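Side-chain contact in protein AggB (Escherichia coli, PDB 4PHX), which is the minor subunit of aggregative adherence fimbriae type I and probably serves in adhesion of the bacterium to host surfaces: residues I39-N44 with G48-Q53. Numbering follows the deposited sequence.
Sequences INASQN and GHYIVQ
Gln43 and Tyr50 form a single beta bridge, their CA atoms 4.4 Å apart, where the connection leaving strand 34-39 runs along edge strand 49-53, crossing from one sheet of the Ig-like beta sandwich to the other. Ile51 N donates to Ser42 O at 3.1 Å, nearly straight at the hydrogen, while the bond from Asn44 N to His49 O is bent and weak. Tyr50 joins the two sheets. With CG beside its backbone N (chi1 -53°), the ring reaches back to Ile39, whose CB sits 3.6 Å from the ring centroid in a CH-pi contact over the face. A long aliphatic arm suits this buried place, since CB, CG1 and CD1 all lie against the ring, while the phenol gives the last backbone amide of strand 34-39 a polar partner. Ala41 puts its small CB against Ile51 O and its carbonyl O in plane at the ring edge. Asn44 CG stands anti to its own N (chi1 -176°), laying the amide across Ile51, with CG 3.5 Å from Ile51 CG1; Asn44 OD1 is hydrogen-bonded to Lys63 NZ. His49 ND1 is hydrogen-bonded to Asp98. Ile39 N meets Tyr50 OH at 3.1 Å, with 165° at the hydrogen.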
loop_
_atom_site.group_PDB
_atom_site.type_symbol
_atom_site.label_atom_id
_atom_site.label_comp_id
_atom_site.label_asym_id
_atom_site.label_seq_id
_atom_site.Cartn_x
_atom_site.Cartn_y
_atom_site.Cartn_z
ATOM N N ILE B 39 21.076 -17.171 11.914
ATOM C CA ILE B 39 20.747 -17.089 13.327
ATOM C C ILE B 39 20.607 -18.492 13.880
ATOM O O ILE B 39 20.024 -19.356 13.215
ATOM C CB ILE B 39 19.429 -16.369 13.563
ATOM C CG1 ILE B 39 19.506 -14.925 13.042
ATOM C CG2 ILE B 39 19.027 -16.453 15.060
ATOM C CD1 ILE B 39 18.274 -14.119 13.339
ATOM N N ASN B 40 21.115 -18.738 15.086
ATOM C CA ASN B 40 20.871 -20.045 15.732
ATOM C C ASN B 40 19.554 -20.090 16.495
ATOM O O ASN B 40 19.505 -19.860 17.704
ATOM C CB ASN B 40 22.011 -20.445 16.649
ATOM C CG ASN B 40 23.329 -20.413 15.951
ATOM O OD1 ASN B 40 23.571 -21.187 15.028
ATOM N ND2 ASN B 40 24.190 -19.503 16.372
ATOM N N ALA B 41 18.485 -20.355 15.763
ATOM C CA ALA B 41 17.153 -20.426 16.336
ATOM C C ALA B 41 16.311 -21.247 15.376
ATOM O O ALA B 41 16.733 -21.510 14.249
ATOM C CB ALA B 41 16.590 -19.054 16.502
ATOM N N SER B 42 15.138 -21.669 15.826
ATOM C CA SER B 42 14.184 -22.376 14.970
ATOM C C SER B 42 13.871 -21.629 13.672
ATOM O O SER B 42 13.396 -20.483 13.702
ATOM C CB SER B 42 12.882 -22.593 15.736
ATOM O OG SER B 42 13.160 -22.945 17.080
ATOM N N GLN B 43 14.122 -22.284 12.536
ATOM C CA GLN B 43 13.775 -21.699 11.241
ATOM C C GLN B 43 12.266 -21.532 11.191
ATOM O O GLN B 43 11.564 -22.046 12.051
ATOM C CB GLN B 43 14.265 -22.553 10.055
ATOM C CG GLN B 43 14.176 -21.818 8.697
ATOM C CD GLN B 43 14.334 -22.722 7.479
ATOM O OE1 GLN B 43 15.399 -23.302 7.250
ATOM N NE2 GLN B 43 13.274 -22.825 6.680
ATOM N N ASN B 44 11.779 -20.792 10.204
ATOM C CA ASN B 44 10.357 -20.549 10.050
ATOM C C ASN B 44 10.035 -20.089 8.642
ATOM O O ASN B 44 9.792 -18.911 8.405
ATOM C CB ASN B 44 9.859 -19.508 11.054
ATOM C CG ASN B 44 8.334 -19.307 10.981
ATOM O OD1 ASN B 44 7.847 -18.307 10.426
ATOM N ND2 ASN B 44 7.580 -20.273 11.522
ATOM N N GLY B 48 16.588 -17.346 5.330
ATOM C CA GLY B 48 16.772 -17.567 6.744
ATOM C C GLY B 48 15.839 -16.634 7.496
ATOM O O GLY B 48 16.172 -15.474 7.799
ATOM N N HIS B 49 14.648 -17.167 7.771
ATOM C CA HIS B 49 13.620 -16.529 8.575
ATOM C C HIS B 49 13.368 -17.397 9.808
ATOM O O HIS B 49 13.282 -18.623 9.710
ATOM C CB HIS B 49 12.324 -16.397 7.772
ATOM C CG HIS B 49 12.437 -15.496 6.585
ATOM N ND1 HIS B 49 11.566 -14.451 6.363
ATOM C CD2 HIS B 49 13.319 -15.483 5.555
ATOM C CE1 HIS B 49 11.908 -13.829 5.248
ATOM N NE2 HIS B 49 12.963 -14.440 4.735
ATOM N N TYR B 50 13.207 -16.758 10.958
ATOM C CA TYR B 50 13.249 -17.472 12.217
ATOM C C TYR B 50 12.164 -17.014 13.171
ATOM O O TYR B 50 11.610 -15.933 13.012
ATOM C CB TYR B 50 14.601 -17.217 12.891
ATOM C CG TYR B 50 15.820 -17.510 12.046
ATOM C CD1 TYR B 50 16.484 -18.737 12.145
ATOM C CD2 TYR B 50 16.338 -16.545 11.181
ATOM C CE1 TYR B 50 17.622 -19.002 11.385
ATOM C CE2 TYR B 50 17.450 -16.799 10.421
ATOM C CZ TYR B 50 18.091 -18.027 10.521
ATOM O OH TYR B 50 19.207 -18.270 9.766
ATOM N N ILE B 51 11.903 -17.830 14.187
ATOM C CA ILE B 51 11.062 -17.438 15.314
ATOM C C ILE B 51 11.900 -17.441 16.581
ATOM O O ILE B 51 12.616 -18.400 16.847
ATOM C CB ILE B 51 9.897 -18.431 15.514
ATOM C CG1 ILE B 51 8.920 -18.368 14.339
ATOM C CG2 ILE B 51 9.188 -18.154 16.830
ATOM C CD1 ILE B 51 7.712 -17.498 14.614
ATOM N N VAL B 52 11.803 -16.396 17.383
ATOM C CA VAL B 52 12.612 -16.321 18.591
ATOM C C VAL B 52 11.762 -16.234 19.849
ATOM O O VAL B 52 10.837 -15.431 19.923
ATOM C CB VAL B 52 13.551 -15.093 18.552
ATOM C CG1 VAL B 52 14.345 -14.979 19.841
ATOM C CG2 VAL B 52 14.473 -15.185 17.366
ATOM N N GLN B 53 12.116 -17.041 20.846
ATOM C CA GLN B 53 11.394 -17.118 22.109
ATOM C C GLN B 53 11.685 -15.946 23.022
ATOM O O GLN B 53 12.840 -15.572 23.215
ATOM C CB GLN B 53 11.764 -18.405 22.865
ATOM C CG GLN B 53 11.135 -19.669 22.315
ATOM C CD GLN B 53 9.614 -19.590 22.271
ATOM O OE1 GLN B 53 9.034 -19.193 21.258
ATOM N NE2 GLN B 53 8.963 -19.976 23.370
#